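Local coordinates for terminal oxygenase component of carbazole 1,9a-dioxygenase (Nocardioides aromaticivorans, PDB 3GCF), which probably takes electrons from a ferredoxin through its Rieske [2Fe-2S] cluster and uses them at a mononuclear iron to dioxygenate carbazole, at residues A[328-331]-A[332-336]; A[173-176]-A[177-181]; A[133-137]-A[138-142]; A[153-156]-A[157-161]. All coordinates share one frame; numbering follows the deposited sequence.

Interaction 1: A[328-331]-A[332-336]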
loop_
_atom_site.group_PDB
_atom_site.type_symbol
_atom_site.label_atom_id
_atom_site.label_comp_id
_atom_site.label_asym_id
_atom_site.label_seq_id
_atom_site.Cartn_x
_atom_site.Cartn_y
_atom_site.Cartn_z
ATOM N N ASP A 328 -11.099 -19.599 25.272
ATOM C CA ASP A 328 -11.382 -20.949 24.784
ATOM C C ASP A 328 -12.428 -20.972 23.676
ATOM O O ASP A 328 -12.383 -21.830 22.795
ATOM C CB ASP A 328 -11.851 -21.863 25.922
ATOM C CG ASP A 328 -10.741 -22.208 26.902
ATOM O OD1 ASP A 328 -9.561 -21.911 26.605
ATOM O OD2 ASP A 328 -11.052 -22.788 27.970
ATOM N N ALA A 329 -13.371 -20.034 23.710
ATOM C CA ALA A 329 -14.414 -20.008 22.689
ATOM C C ALA A 329 -14.379 -18.793 21.760
ATOM O O ALA A 329 -14.231 -18.947 20.550
ATOM C CB ALA A 329 -15.786 -20.118 23.350
ATOM N N LEU A 330 -14.509 -17.588 22.308
ATOM C CA LEU A 330 -14.513 -16.405 21.451
ATOM C C LEU A 330 -13.270 -16.362 20.561
ATOM O O LEU A 330 -13.309 -15.819 19.460
ATOM C CB LEU A 330 -14.674 -15.125 22.288
ATOM C CG LEU A 330 -15.974 -15.090 23.118
ATOM C CD1 LEU A 330 -16.205 -13.679 23.651
ATOM C CD2 LEU A 330 -17.173 -15.516 22.263
ATOM N N HIS A 331 -12.169 -16.936 21.039
ATOM C CA HIS A 331 -10.952 -17.015 20.239
ATOM C C HIS A 331 -10.768 -18.453 19.741
ATOM O O HIS A 331 -10.706 -18.699 18.533
ATOM C CB HIS A 331 -9.715 -16.600 21.050
ATOM C CG HIS A 331 -9.605 -15.123 21.264
ATOM N ND1 HIS A 331 -9.494 -14.227 20.222
ATOM C CD2 HIS A 331 -9.651 -14.380 22.395
ATOM C CE1 HIS A 331 -9.483 -12.996 20.700
ATOM N NE2 HIS A 331 -9.578 -13.060 22.016
ATOM N N GLY A 332 -10.701 -19.393 20.682
ATOM C CA GLY A 332 -10.493 -20.794 20.349
ATOM C C GLY A 332 -11.442 -21.382 19.320
ATOM O O GLY A 332 -11.070 -22.292 18.575
ATOM N N PHE A 333 -12.671 -20.884 19.284
ATOM C CA PHE A 333 -13.638 -21.385 18.322
ATOM C C PHE A 333 -13.808 -20.433 17.143
ATOM O O PHE A 333 -13.704 -20.845 15.988
ATOM C CB PHE A 333 -15.007 -21.604 18.980
ATOM C CG PHE A 333 -16.028 -22.215 18.054
ATOM C CD1 PHE A 333 -16.118 -23.600 17.907
ATOM C CD2 PHE A 333 -16.866 -21.403 17.287
ATOM C CE1 PHE A 333 -17.026 -24.168 17.008
ATOM C CE2 PHE A 333 -17.778 -21.960 16.383
ATOM C CZ PHE A 333 -17.856 -23.347 16.243
ATOM N N ASN A 334 -14.047 -19.156 17.440
ATOM C CA ASN A 334 -14.292 -18.158 16.403
ATOM C C ASN A 334 -13.125 -17.522 15.643
ATOM O O ASN A 334 -13.347 -16.922 14.589
ATOM C CB ASN A 334 -15.169 -17.040 16.969
ATOM C CG ASN A 334 -16.609 -17.475 17.184
ATOM O OD1 ASN A 334 -17.107 -17.451 18.303
ATOM N ND2 ASN A 334 -17.286 -17.868 16.103
ATOM N N ASP A 335 -11.898 -17.633 16.142
ATOM C CA ASP A 335 -10.781 -17.015 15.433
ATOM C C ASP A 335 -10.733 -17.388 13.952
ATOM O O ASP A 335 -10.456 -16.532 13.109
ATOM C CB ASP A 335 -9.442 -17.362 16.096
ATOM C CG ASP A 335 -9.170 -16.521 17.330
ATOM O OD1 ASP A 335 -9.862 -15.496 17.529
ATOM O OD2 ASP A 335 -8.255 -16.878 18.097
ATOM N N ASP A 336 -11.013 -18.647 13.629
ATOM C CA ASP A 336 -10.996 -19.082 12.232
ATOM C C ASP A 336 -11.995 -18.337 11.361
ATOM O O ASP A 336 -11.790 -18.212 10.157
ATOM C CB ASP A 336 -11.265 -20.584 12.116
ATOM C CG ASP A 336 -10.090 -21.422 12.577
ATOM O OD1 ASP A 336 -8.938 -21.000 12.346
ATOM O OD2 ASP A 336 -10.315 -22.505 13.157
#

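Interaction 2: A[173-176]-A[177-181]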
loop_
_atom_site.group_PDB
_atom_site.type_symbol
_atom_site.label_atom_id
_atom_site.label_comp_id
_atom_site.label_asym_id
_atom_site.label_seq_id
_atom_site.Cartn_x
_atom_site.Cartn_y
_atom_site.Cartn_z
ATOM N N VAL A 173 -11.837 -6.745 11.479
ATOM C CA VAL A 173 -11.725 -7.824 10.495
ATOM C C VAL A 173 -11.578 -7.179 9.119
ATOM O O VAL A 173 -12.288 -6.226 8.794
ATOM C CB VAL A 173 -12.981 -8.732 10.489
ATOM C CG1 VAL A 173 -12.840 -9.816 9.419
ATOM C CG2 VAL A 173 -13.165 -9.374 11.859
ATOM N N GLN A 174 -10.653 -7.694 8.314
ATOM C CA GLN A 174 -10.404 -7.124 6.997
ATOM C C GLN A 174 -11.305 -7.662 5.884
ATOM O O GLN A 174 -10.832 -8.307 4.952
ATOM C CB GLN A 174 -8.937 -7.328 6.601
ATOM C CG GLN A 174 -7.904 -6.853 7.632
ATOM C CD GLN A 174 -7.993 -5.358 7.935
ATOM O OE1 GLN A 174 -8.083 -4.535 7.028
ATOM N NE2 GLN A 174 -7.950 -5.007 9.216
ATOM N N SER A 175 -12.603 -7.402 5.982
ATOM C CA SER A 175 -13.540 -7.817 4.949
ATOM C C SER A 175 -14.750 -6.922 5.070
ATOM O O SER A 175 -14.974 -6.307 6.115
ATOM C CB SER A 175 -13.980 -9.284 5.129
ATOM O OG SER A 175 -15.186 -9.396 5.879
ATOM N N ASN A 176 -15.526 -6.843 3.996
ATOM C CA ASN A 176 -16.744 -6.051 4.012
ATOM C C ASN A 176 -17.597 -6.653 5.127
ATOM O O ASN A 176 -17.492 -7.849 5.408
ATOM C CB ASN A 176 -17.471 -6.179 2.675
ATOM C CG ASN A 176 -18.748 -5.374 2.634
ATOM O OD1 ASN A 176 -19.845 -5.930 2.708
ATOM N ND2 ASN A 176 -18.615 -4.057 2.500
ATOM N N TRP A 177 -18.440 -5.836 5.750
ATOM C CA TRP A 177 -19.286 -6.294 6.844
ATOM C C TRP A 177 -20.272 -7.387 6.446
ATOM O O TRP A 177 -20.584 -8.267 7.248
ATOM C CB TRP A 177 -20.068 -5.121 7.443
ATOM C CG TRP A 177 -21.120 -4.567 6.526
ATOM C CD1 TRP A 177 -20.925 -3.750 5.452
ATOM C CD2 TRP A 177 -22.532 -4.812 6.592
ATOM N NE1 TRP A 177 -22.124 -3.467 4.846
ATOM C CE2 TRP A 177 -23.129 -4.108 5.523
ATOM C CE3 TRP A 177 -23.351 -5.558 7.451
ATOM C CZ2 TRP A 177 -24.512 -4.129 5.287
ATOM C CZ3 TRP A 177 -24.728 -5.579 7.218
ATOM C CH2 TRP A 177 -25.291 -4.868 6.144
ATOM N N ARG A 178 -20.775 -7.331 5.215
ATOM C CA ARG A 178 -21.737 -8.329 4.771
ATOM C C ARG A 178 -21.136 -9.733 4.761
ATOM O O ARG A 178 -21.843 -10.714 4.981
ATOM C CB ARG A 178 -22.289 -7.947 3.393
ATOM C CG ARG A 178 -23.120 -6.661 3.437
ATOM C CD ARG A 178 -23.374 -6.073 2.059
ATOM N NE ARG A 178 -22.123 -5.788 1.367
ATOM C CZ ARG A 178 -22.034 -5.184 0.186
ATOM N NH1 ARG A 178 -23.132 -4.786 -0.448
ATOM N NH2 ARG A 178 -20.843 -4.993 -0.368
ATOM N N LEU A 179 -19.832 -9.833 4.519
ATOM C CA LEU A 179 -19.182 -11.140 4.521
ATOM C C LEU A 179 -19.123 -11.653 5.961
ATOM O O LEU A 179 -19.065 -12.856 6.197
ATOM C CB LEU A 179 -17.769 -11.053 3.930
ATOM C CG LEU A 179 -17.697 -10.592 2.467
ATOM C CD1 LEU A 179 -16.250 -10.596 1.981
ATOM C CD2 LEU A 179 -18.555 -11.513 1.608
ATOM N N GLY A 180 -19.135 -10.732 6.921
ATOM C CA GLY A 180 -19.109 -11.128 8.318
ATOM C C GLY A 180 -20.463 -11.697 8.712
ATOM O O GLY A 180 -20.558 -12.799 9.268
ATOM N N VAL A 181 -21.519 -10.942 8.415
ATOM C CA VAL A 181 -22.887 -11.361 8.721
ATOM C C VAL A 181 -23.190 -12.726 8.100
ATOM O O VAL A 181 -23.664 -13.641 8.776
ATOM C CB VAL A 181 -23.933 -10.362 8.159
ATOM C CG1 VAL A 181 -25.341 -10.816 8.552
ATOM C CG2 VAL A 181 -23.661 -8.956 8.677
#

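Interaction 3: A[133-137]-A[138-142]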
loop_
_atom_site.group_PDB
_atom_site.type_symbol
_atom_site.label_atom_id
_atom_site.label_comp_id
_atom_site.label_asym_id
_atom_site.label_seq_id
_atom_site.Cartn_x
_atom_site.Cartn_y
_atom_site.Cartn_z
ATOM N N GLN A 133 -26.512 5.360 23.539
ATOM C CA GLN A 133 -27.275 4.628 24.537
ATOM C C GLN A 133 -26.474 3.414 24.958
ATOM O O GLN A 133 -26.061 2.605 24.129
ATOM C CB GLN A 133 -28.647 4.185 24.025
ATOM C CG GLN A 133 -29.555 3.742 25.175
ATOM C CD GLN A 133 -30.970 3.414 24.745
ATOM O OE1 GLN A 133 -31.562 4.117 23.923
ATOM N NE2 GLN A 133 -31.531 2.351 25.316
ATOM N N VAL A 134 -26.234 3.310 26.255
ATOM C CA VAL A 134 -25.486 2.194 26.797
ATOM C C VAL A 134 -26.473 1.150 27.307
ATOM O O VAL A 134 -27.382 1.463 28.073
ATOM C CB VAL A 134 -24.569 2.665 27.943
ATOM C CG1 VAL A 134 -23.830 1.485 28.547
ATOM C CG2 VAL A 134 -23.569 3.683 27.411
ATOM N N ALA A 135 -26.307 -0.089 26.861
ATOM C CA ALA A 135 -27.192 -1.161 27.288
ATOM C C ALA A 135 -26.424 -2.470 27.367
ATOM O O ALA A 135 -25.687 -2.824 26.446
ATOM C CB ALA A 135 -28.369 -1.294 26.327
ATOM N N GLN A 136 -26.599 -3.175 28.480
ATOM C CA GLN A 136 -25.941 -4.450 28.704
ATOM C C GLN A 136 -24.432 -4.316 28.554
ATOM O O GLN A 136 -23.777 -5.191 27.988
ATOM C CB GLN A 136 -26.483 -5.493 27.722
ATOM C CG GLN A 136 -27.996 -5.639 27.770
ATOM C CD GLN A 136 -28.489 -6.275 29.062
ATOM O OE1 GLN A 136 -28.053 -5.917 30.154
ATOM N NE2 GLN A 136 -29.415 -7.217 28.939
ATOM N N GLY A 137 -23.889 -3.213 29.060
ATOM C CA GLY A 137 -22.458 -2.986 28.993
ATOM C C GLY A 137 -21.936 -2.621 27.617
ATOM O O GLY A 137 -20.720 -2.538 27.411
ATOM N N VAL A 138 -22.841 -2.392 26.670
ATOM C CA VAL A 138 -22.421 -2.037 25.322
ATOM C C VAL A 138 -22.809 -0.617 24.943
ATOM O O VAL A 138 -23.942 -0.189 25.157
ATOM C CB VAL A 138 -23.013 -3.001 24.270
ATOM C CG1 VAL A 138 -22.529 -2.616 22.886
ATOM C CG2 VAL A 138 -22.597 -4.430 24.588
ATOM N N VAL A 139 -21.851 0.110 24.377
ATOM C CA VAL A 139 -22.079 1.478 23.947
ATOM C C VAL A 139 -22.612 1.492 22.523
ATOM O O VAL A 139 -21.896 1.140 21.587
ATOM C CB VAL A 139 -20.775 2.302 23.979
ATOM C CG1 VAL A 139 -21.030 3.696 23.410
ATOM C CG2 VAL A 139 -20.247 2.388 25.409
ATOM N N PHE A 140 -23.870 1.894 22.364
ATOM C CA PHE A 140 -24.491 1.966 21.048
ATOM C C PHE A 140 -24.535 3.418 20.595
ATOM O O PHE A 140 -24.726 4.327 21.405
ATOM C CB PHE A 140 -25.911 1.394 21.094
ATOM C CG PHE A 140 -25.961 -0.091 21.334
ATOM C CD1 PHE A 140 -25.784 -0.985 20.283
ATOM C CD2 PHE A 140 -26.154 -0.595 22.618
ATOM C CE1 PHE A 140 -25.795 -2.363 20.506
ATOM C CE2 PHE A 140 -26.166 -1.976 22.854
ATOM C CZ PHE A 140 -25.985 -2.861 21.795
ATOM N N VAL A 141 -24.344 3.626 19.298
ATOM C CA VAL A 141 -24.363 4.957 18.710
ATOM C C VAL A 141 -25.338 4.942 17.539
ATOM O O VAL A 141 -25.352 3.996 16.748
ATOM C CB VAL A 141 -22.964 5.348 18.177
ATOM C CG1 VAL A 141 -23.018 6.725 17.541
ATOM C CG2 VAL A 141 -21.946 5.322 19.306
ATOM N N PHE A 142 -26.160 5.980 17.423
ATOM C CA PHE A 142 -27.114 6.034 16.329
ATOM C C PHE A 142 -26.485 6.748 15.137
ATOM O O PHE A 142 -26.163 7.934 15.211
ATOM C CB PHE A 142 -28.389 6.759 16.761
ATOM C CG PHE A 142 -29.527 6.595 15.792
ATOM C CD1 PHE A 142 -30.281 5.424 15.779
ATOM C CD2 PHE A 142 -29.814 7.587 14.862
ATOM C CE1 PHE A 142 -31.305 5.239 14.850
ATOM C CE2 PHE A 142 -30.837 7.414 13.925
ATOM C CZ PHE A 142 -31.584 6.233 13.920
#

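Interaction 4: A[153-156]-A[157-161]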
loop_
_atom_site.group_PDB
_atom_site.type_symbol
_atom_site.label_atom_id
_atom_site.label_comp_id
_atom_site.label_asym_id
_atom_site.label_seq_id
_atom_site.Cartn_x
_atom_site.Cartn_y
_atom_site.Cartn_z
ATOM N N GLU A 153 -35.330 -1.916 18.656
ATOM C CA GLU A 153 -35.708 -2.204 17.283
ATOM C C GLU A 153 -34.540 -2.689 16.427
ATOM O O GLU A 153 -34.751 -3.246 15.347
ATOM C CB GLU A 153 -36.344 -0.957 16.653
ATOM C CG GLU A 153 -37.784 -0.718 17.097
ATOM C CD GLU A 153 -38.371 0.571 16.552
ATOM O OE1 GLU A 153 -38.108 0.911 15.379
ATOM O OE2 GLU A 153 -39.110 1.246 17.295
ATOM N N ASP A 154 -33.315 -2.482 16.911
ATOM C CA ASP A 154 -32.118 -2.887 16.177
ATOM C C ASP A 154 -31.324 -3.980 16.875
ATOM O O ASP A 154 -30.123 -4.138 16.635
ATOM C CB ASP A 154 -31.205 -1.679 15.937
ATOM C CG ASP A 154 -31.838 -0.642 15.034
ATOM O OD1 ASP A 154 -32.578 -1.035 14.105
ATOM O OD2 ASP A 154 -31.586 0.564 15.243
ATOM N N LEU A 155 -31.995 -4.731 17.738
ATOM C CA LEU A 155 -31.359 -5.817 18.473
ATOM C C LEU A 155 -32.206 -7.079 18.390
ATOM O O LEU A 155 -33.427 -7.011 18.257
ATOM C CB LEU A 155 -31.182 -5.433 19.942
ATOM C CG LEU A 155 -30.195 -4.301 20.249
ATOM C CD1 LEU A 155 -30.307 -3.899 21.724
ATOM C CD2 LEU A 155 -28.777 -4.758 19.917
ATOM N N PRO A 156 -31.564 -8.255 18.448
ATOM C CA PRO A 156 -32.311 -9.513 18.384
ATOM C C PRO A 156 -33.155 -9.633 19.650
ATOM O O PRO A 156 -32.801 -9.077 20.688
ATOM C CB PRO A 156 -31.207 -10.575 18.351
ATOM C CG PRO A 156 -30.032 -9.848 17.755
ATOM C CD PRO A 156 -30.112 -8.503 18.424
ATOM N N PRO A 157 -34.286 -10.344 19.581
ATOM C CA PRO A 157 -35.095 -10.472 20.796
ATOM C C PRO A 157 -34.268 -11.174 21.872
ATOM O O PRO A 157 -33.468 -12.060 21.566
ATOM C CB PRO A 157 -36.278 -11.328 20.339
ATOM C CG PRO A 157 -36.411 -10.983 18.882
ATOM C CD PRO A 157 -34.967 -10.946 18.421
ATOM N N GLY A 158 -34.453 -10.770 23.125
ATOM C CA GLY A 158 -33.723 -11.384 24.218
ATOM C C GLY A 158 -32.446 -10.676 24.639
ATOM O O GLY A 158 -31.980 -10.862 25.761
ATOM N N PHE A 159 -31.867 -9.869 23.754
ATOM C CA PHE A 159 -30.628 -9.169 24.086
ATOM C C PHE A 159 -30.775 -8.259 25.307
ATOM O O PHE A 159 -29.896 -8.215 26.170
ATOM C CB PHE A 159 -30.144 -8.348 22.885
ATOM C CG PHE A 159 -28.786 -7.716 23.082
ATOM C CD1 PHE A 159 -28.648 -6.514 23.784
ATOM C CD2 PHE A 159 -27.637 -8.330 22.571
ATOM C CE1 PHE A 159 -27.389 -5.932 23.976
ATOM C CE2 PHE A 159 -26.375 -7.758 22.758
ATOM C CZ PHE A 159 -26.251 -6.552 23.465
ATOM N N LEU A 160 -31.892 -7.544 25.384
ATOM C CA LEU A 160 -32.119 -6.630 26.492
ATOM C C LEU A 160 -32.738 -7.256 27.745
ATOM O O LEU A 160 -33.173 -6.525 28.638
ATOM C CB LEU A 160 -32.990 -5.462 26.021
ATOM C CG LEU A 160 -32.396 -4.632 24.875
ATOM C CD1 LEU A 160 -33.459 -3.682 24.320
ATOM C CD2 LEU A 160 -31.166 -3.865 25.368
ATOM N N ASP A 161 -32.774 -8.588 27.829
ATOM C CA ASP A 161 -33.354 -9.245 29.006
ATOM C C ASP A 161 -32.711 -8.732 30.289
ATOM O O ASP A 161 -31.490 -8.785 30.451
ATOM C CB ASP A 161 -33.201 -10.767 28.921
ATOM C CG ASP A 161 -34.168 -11.397 27.935
ATOM O OD1 ASP A 161 -34.981 -10.655 27.344
ATOM O OD2 ASP A 161 -34.119 -12.632 27.750
HETATM O O HOH W 1 -33.620 -7.346 23.008
#

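Interaction 1: A[328-331]-A[332-336]
Where helix 311-331 ends and helix 335-350 begins, next to the mononuclear iron site of the catalytic domain, the chain turns a corner, and His331 and Asp335 clasp it. His331 ND1 gives its proton to Asp335 OD1 over 3.0 Å, on the syn lone pair of that oxygen. The carboxylate meets the imidazole at its edge, close to the ring plane, although the two planes are turned 53° apart. Asp335 can do this because its CG lies anti to its carbonyl carbon (chi1 -79°), which swings the carboxylate back over the preceding turn. The backbone bonds in the reverse sense: Asp335 N donates to His331 O at 2.9 Å. Two residues earlier, Ala329 O accepts two bonds, from Phe333 N at 2.8 Å and from Asn334 N at 3.1 Å, the latter almost straight along the carbonyl. Within the corner, Asn334 ND2 bonds to the iron ligand Asp337, and Phe333 packs its ring against the iron ligand His193. Asp335 OD1 also forms a salt bridge with Arg171 of strand 164-173. Replacing Asp335 with an alanine would probably leave the Arg171 charge without this mate and set the His331 ring free to turn. Donation from ND1 and the salt bridge to Arg171 converge on one carboxylate oxygen, which would probably stabilise the negative charge of Asp335 and hold its carboxylate in one rotation.

Interaction 2: A[173-176]-A[177-181]
Asn176 OD1 is gripped by two good bonds from a single residue: Arg178 NE at 2.6 Å and Arg178 N at 3.0 Å, which come in from opposite faces of the amide plane. A weak third bond comes from Arg178 NH2. The oxygen sits at the guanidinium edge, nearly in its plane, while the amide itself is turned 57° from that group. Asn176 carries CG anti to its backbone N (chi1 -180°), and this sends the amide forward over the first turn of helix 177-184. It is thus the N-cap of that helix, at the end of the loop that follows strand 164-173. The arginine chain bends at chi3 to bring NE back, and its CG lies 3.3 Å above one face of the Trp177 ring, toward the rim. A leucine in place of Asn176 would probably leave Arg178 N and NE without their shared acceptor and the first turn uncapped. The other amide atom, ND2, reaches the backbone oxygens of Thr28 and Glu295. Asn176 O takes two donors of its own, Ser175 OG at 2.8 Å and Leu179 N at 3.2 Å, again from opposite faces, and Ser175 OG rests 3.6 Å from Leu179 CB.

Interaction 3: A[133-137]-A[138-142]
Phe140 lays the edge of its ring along the neighbouring strand: CE2 is 4.2 Å from Ala135 CB, and CD2 lies 3.5 Å from Gln133 O, which is close to the ring plane. With CG anti to the carbonyl carbon (chi1 -68°), the ring leans back toward the turn, where Val138 CG1 covers one face, off toward the rim. Ala135 and Gln133 share this side of the sheet with Val138 and Phe140. The other side carries Val134 and Val139, whose CG2 methyls meet at 4.1 Å. These strands, 129-135 and 138-143, form a beta hairpin with a two-residue loop, a type I' turn with Gln136 and Gly137 at its corners. Gln133 with Phe140 and Ala135 with Val138 are the hydrogen-bonded pairs, and Val134 with Val139 the non-hydrogen-bonded pair between them. Ala135 N reaches Val138 O at 2.9 Å, and Val138 N returns a bond of equal length to Ala135 O from well above the carbonyl plane. Pro37 of strand 34-40 packs on Val138 and Phe140. Four backbone bonds thus pair the N-H and C=O groups of Gln133, Ala135, Val138 and Phe140, while Val139 turns its backbone to strand 34-40; burial falls on Val138, Val139 and Phe140, and Gln133 and Val134 stay exposed.

Interaction 4: A[153-156]-A[157-161]
Leu155 and Phe159 cross obliquely over two overlapping beta turns, in the loop between strands 138-143 and 164-173: a type II turn from Pro156 to Phe159, then a type I turn from Gly158 to Asp161. Both leucine methyls meet Phe159, and CD1 also reaches Leu160. CD2 stands 4.2 Å above one face of the Phe159 ring, over its centre, while CD1 touches Phe159 CD1 at 3.7 Å and Leu160 CD2 also at 3.7 Å. Leu160 comes in at about a right angle to Leu155, and its CD2 lies at the edge of the phenyl ring, in plane. Phe159 can offer its face because CG is anti to the backbone N (chi1 -173°), which carries the ring back toward Leu155, and Tyr287 meets that ring edge-to-face. Pro156 lies against Tyr287 too, as well as Trp269 and Val273, so this loop packs on the sheet of the catalytic domain. Gly158, with a positive phi of 95°, takes the corner where a CB would collide with the carbonyl oxygen of Pro157. The direct turn bond from Phe159 N to Pro156 O is weak, at 3.3 Å. A water supplements it, donating to Pro156 O at 3.0 Å and accepting from Leu160 N at 2.9 Å.

Along the chain the order is interaction 3, interaction 4, interaction 2, interaction 1. Interaction 3 is the hairpin in the six-stranded sheet that includes Rieske-domain strands, and interaction 4 follows in the loop leading to strand 164-173. Their centres are 12 Å apart and they touch: Gln136 NE2 probably bonds to Phe159 O and Asp161 O, and Phe140 CZ packs on Leu155 CD2, tying hairpin to loop. Strand 164-173, at one edge of the seven-stranded catalytic sheet, then runs into interaction 2. Interaction 1 lies about 17 Å from interaction 2 between centres, and its helix 335-350 packs on Ser175 and Leu179, linking that cap to the iron-site corner.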